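Local structure of GMP reductase (Trypanosoma brucei brucei, 6JIG) at the interface of chains A and B and the interface of chains A and C. The protein catalyses the reductive deamination of GMP to IMP, probably with NADPH, and is regulated allosterically through its CBS domain, with accompanying changes of oligomeric state. Residues are numbered along the deposited sequence; one frame, centred on the assembly and turned at random. Chains: chain A/B/C, GMP reductase.

Contact 1 and contact 2 use different parts of chain A and have no residue in common. Their centres lie about 49 Å apart. Contact 1 joins the active-site and potassium-binding loop of A to the C-terminal tail of B, probably inside one tetramer. Contact 2 joins the regulatory CBS regions of A and C, its centre about 47 Å from the engineered A:Ala318. It is two-fold symmetric, whereas the A–B interface is not. In this assembly of eight copies, contact 2 plausibly links two tetramers. Each subunit can thus use its catalytic part for one neighbour and its CBS part for another.

Contact 1: the interface of chains A and B. Residues chain A 315-316, 318-319, 322, 430; chain B 483-486.
A:Ser316 meets B:His486 where the C-terminal tail of chain B lies against the catalytic loop of chain A, a subunit interface that probably belongs to the tetramer. The loop carries GMP- and potassium-binding residues, and A:Ala318 is an engineered replacement of the cysteine expected to form the thioimidate intermediate. A hydrogen bond ties the two backbones. The B:His486 N-H points to A:Ser316 O over 3.1 Å, nearly straight at 163°. It comes in the carbonyl plane and uses a lone pair. With chi1 at 52° the B:His486 side chain folds back, and its ring face comes against A:Ser316 CA. The CA hydrogen faces the ring as a CH-pi contact, nearer the CE1 side than the middle, with A:Ser316 CA 3.5 Å from B:His486 CE1. Backbone and ring of B:His486 therefore both lie on the same side of the serine, one at its carbonyl and one at its CA. Backbone carbonyls also gather here. A:Ala318 O lies 3.6 Å from B:Ser483 O, with A:Gly315 O and B:Gly484 O nearby. A:Gly315 and A:Ala318 belong to the potassium site. In this family the neighbour's C-terminal tail supplies further carbonyl ligands, so B:Ser483 and B:Gly484 probably do so here. The tail may thus help to hold the loop in shape. The other flank is mostly apolar. B:Ser485 turns its hydroxyl toward A:Ile319 and A:Val430, with OG 3.7 Å from A:Ile319 CG2. Beside it, B:Gly484 has no side chain, and a leucine of helix 320-323 reaches its alpha carbon: A:Leu322 CD1 stops 3.9 Å from B:Gly484 CA.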
loop_
_atom_site.group_PDB
_atom_site.type_symbol
_atom_site.label_atom_id
_atom_site.label_comp_id
_atom_site.label_asym_id
_atom_site.label_seq_id
_atom_site.Cartn_x
_atom_site.Cartn_y
_atom_site.Cartn_z
ATOM N N GLY A 315 -28.295 7.706 1.150
ATOM C CA GLY A 315 -27.431 8.874 1.090
ATOM C C GLY A 315 -25.967 8.535 1.319
ATOM O O GLY A 315 -25.623 7.610 2.059
ATOM N N SER A 316 -25.095 9.311 0.665
ATOM C CA SER A 316 -23.649 9.105 0.759
ATOM C C SER A 316 -23.171 9.019 2.207
ATOM O O SER A 316 -22.333 8.173 2.543
ATOM C CB SER A 316 -22.916 10.238 0.038
ATOM O OG SER A 316 -23.152 11.481 0.679
ATOM N N ALA A 318 -25.231 8.561 4.858
ATOM C CA ALA A 318 -26.304 7.948 5.632
ATOM C C ALA A 318 -25.946 6.522 6.038
ATOM O O ALA A 318 -25.421 5.753 5.230
ATOM C CB ALA A 318 -27.592 7.918 4.811
ATOM N N ILE A 319 -26.280 6.157 7.283
ATOM C CA ILE A 319 -26.021 4.804 7.779
ATOM C C ILE A 319 -27.217 4.276 8.564
ATOM O O ILE A 319 -27.075 3.379 9.409
ATOM C CB ILE A 319 -24.744 4.746 8.642
ATOM C CG1 ILE A 319 -24.824 5.745 9.794
ATOM C CG2 ILE A 319 -23.496 4.998 7.790
ATOM C CD1 ILE A 319 -23.690 5.608 10.785
ATOM N N LEU A 322 -27.296 0.731 8.419
ATOM C CA LEU A 322 -26.379 0.029 9.315
ATOM C C LEU A 322 -26.796 0.120 10.774
ATOM O O LEU A 322 -26.501 -0.801 11.544
ATOM C CB LEU A 322 -24.956 0.577 9.176
ATOM C CG LEU A 322 -24.398 0.578 7.746
ATOM C CD1 LEU A 322 -22.964 1.076 7.727
ATOM C CD2 LEU A 322 -24.498 -0.801 7.122
ATOM N N VAL A 430 -22.721 9.944 9.163
ATOM C CA VAL A 430 -21.291 10.035 9.427
ATOM C C VAL A 430 -20.772 11.386 8.941
ATOM O O VAL A 430 -21.476 12.147 8.278
ATOM C CB VAL A 430 -20.496 8.884 8.773
ATOM C CG1 VAL A 430 -20.967 7.541 9.304
ATOM C CG2 VAL A 430 -20.612 8.948 7.252
ATOM N N SER B 483 -25.706 1.063 0.852
ATOM C CA SER B 483 -26.298 1.044 2.181
ATOM C C SER B 483 -25.345 1.611 3.234
ATOM O O SER B 483 -25.785 2.318 4.153
ATOM C CB SER B 483 -26.739 -0.387 2.494
ATOM O OG SER B 483 -27.798 -0.726 1.590
ATOM N N GLY B 484 -24.045 1.337 3.108
ATOM C CA GLY B 484 -23.051 1.955 3.963
ATOM C C GLY B 484 -22.680 3.348 3.473
ATOM O O GLY B 484 -23.307 3.917 2.578
ATOM N N SER B 485 -21.632 3.900 4.079
ATOM C CA SER B 485 -21.074 5.162 3.603
ATOM C C SER B 485 -20.398 4.962 2.250
ATOM O O SER B 485 -19.667 3.986 2.052
ATOM C CB SER B 485 -20.064 5.711 4.611
ATOM O OG SER B 485 -20.723 6.303 5.715
ATOM N N HIS B 486 -20.635 5.888 1.316
ATOM C CA HIS B 486 -20.015 5.820 -0.000
ATOM C C HIS B 486 -19.713 7.223 -0.514
ATOM O O HIS B 486 -20.511 8.147 -0.331
ATOM C CB HIS B 486 -20.905 5.056 -1.008
ATOM C CG HIS B 486 -22.321 5.551 -1.092
ATOM N ND1 HIS B 486 -22.721 6.524 -1.986
ATOM C CD2 HIS B 486 -23.439 5.180 -0.418
ATOM C CE1 HIS B 486 -24.017 6.740 -1.852
ATOM N NE2 HIS B 486 -24.478 5.941 -0.906
#

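Contact 2: the interface of chains A and C. Residues chain A 191-192, 209, 213; chain C 148, 151-152.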
loop_
_atom_site.group_PDB
_atom_site.type_symbol
_atom_site.label_atom_id
_atom_site.label_comp_id
_atom_site.label_asym_id
_atom_site.label_seq_id
_atom_site.Cartn_x
_atom_site.Cartn_y
_atom_site.Cartn_z
ATOM N N THR A 191 -29.240 55.649 -18.032
ATOM C CA THR A 191 -29.045 55.499 -16.593
ATOM C C THR A 191 -29.216 54.036 -16.185
ATOM O O THR A 191 -29.801 53.230 -16.913
ATOM C CB THR A 191 -30.025 56.380 -15.812
ATOM O OG1 THR A 191 -29.799 56.232 -14.406
ATOM C CG2 THR A 191 -31.460 55.983 -16.136
ATOM N N ALA A 192 -28.707 53.699 -15.000
ATOM C CA ALA A 192 -28.689 52.319 -14.527
ATOM C C ALA A 192 -29.589 52.089 -13.322
ATOM O O ALA A 192 -29.644 50.966 -12.805
ATOM C CB ALA A 192 -27.255 51.895 -14.189
ATOM N N LEU A 209 -30.461 48.370 -13.508
ATOM C CA LEU A 209 -30.086 47.811 -14.798
ATOM C C LEU A 209 -29.647 46.359 -14.663
ATOM O O LEU A 209 -29.950 45.531 -15.531
ATOM C CB LEU A 209 -28.977 48.658 -15.418
ATOM C CG LEU A 209 -28.263 48.152 -16.662
ATOM C CD1 LEU A 209 -29.247 48.001 -17.814
ATOM C CD2 LEU A 209 -27.141 49.101 -17.029
ATOM N N VAL A 213 -31.235 43.538 -17.003
ATOM C CA VAL A 213 -30.436 42.712 -17.907
ATOM C C VAL A 213 -30.698 41.232 -17.654
ATOM O O VAL A 213 -30.889 40.451 -18.593
ATOM C CB VAL A 213 -28.943 43.061 -17.762
ATOM C CG1 VAL A 213 -28.064 41.958 -18.344
ATOM C CG2 VAL A 213 -28.655 44.384 -18.436
ATOM N N HIS C 148 -21.154 49.584 -20.297
ATOM C CA HIS C 148 -22.424 49.977 -19.698
ATOM C C HIS C 148 -23.391 50.517 -20.745
ATOM O O HIS C 148 -24.585 50.196 -20.716
ATOM C CB HIS C 148 -22.170 51.009 -18.598
ATOM C CG HIS C 148 -23.414 51.610 -18.022
ATOM N ND1 HIS C 148 -23.963 52.785 -18.494
ATOM C CD2 HIS C 148 -24.205 51.212 -16.997
ATOM C CE1 HIS C 148 -25.045 53.077 -17.791
ATOM N NE2 HIS C 148 -25.211 52.142 -16.874
ATOM N N LYS C 151 -25.420 47.794 -22.720
ATOM C CA LYS C 151 -26.053 46.701 -21.989
ATOM C C LYS C 151 -27.487 46.448 -22.435
ATOM O O LYS C 151 -27.985 45.333 -22.256
ATOM C CB LYS C 151 -25.985 46.965 -20.476
ATOM C CG LYS C 151 -24.787 46.265 -19.811
ATOM C CD LYS C 151 -24.613 46.645 -18.347
ATOM N N LEU C 152 -28.154 47.437 -23.031
ATOM C CA LEU C 152 -29.524 47.266 -23.502
ATOM C C LEU C 152 -29.651 47.445 -25.010
ATOM O O LEU C 152 -30.771 47.574 -25.514
ATOM C CB LEU C 152 -30.469 48.239 -22.785
ATOM C CG LEU C 152 -30.545 48.197 -21.256
ATOM C CD1 LEU C 152 -31.413 49.336 -20.726
ATOM C CD2 LEU C 152 -31.063 46.844 -20.762
#
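A:Leu209 sits against C:His148, C:Lys151 and C:Leu152 in an apolar interface between CBS regions. The A residues fall in the second CBS repeat, and the C residues in the first. The contact has a twin with the chains exchanged. It probably helps to join tetramers, in keeping with regulation of this enzyme through its CBS domain.

The leucine starts helix 209-216. Its CG is anti to the backbone N (chi1 170°), and its two methyls serve different partners. CD1 turns to C:Leu152. The two leucine side chains run antiparallel, one alongside the other, with A:Leu209 CD1 3.7 Å from C:Leu152 CD2. CD2 turns to the imidazole instead. It stands 3.6 Å from C:His148 CD2, outside the rim and tilted off the ring plane. This is not a methyl stacked over the ring centre. The same methyl also touches the lysine chain, 3.8 Å from C:Lys151 CD. That chain is modelled only as far as CD, so the structure does not show where its amino group goes.

C:His148 has its CG anti to the backbone N (chi1 173°), which sends the ring out toward chain A from the 3-10 helix 148-150. A:Ala192 meets this ring at its edge, in plane, with A:Ala192 CB 3.4 Å from C:His148 NE2. The alanine and A:Leu209 thus border the NE2 corner from different directions and probably limit how the ring can turn. No polar pair bonds across this patch, so apolar contact carries it.

One helical turn after A:Leu209, A:Val213 extends the contact and crosses C:Leu152 at a slant. Its branch methyl A:Val213 CG2 is 4.2 Å from C:Leu152 CD2.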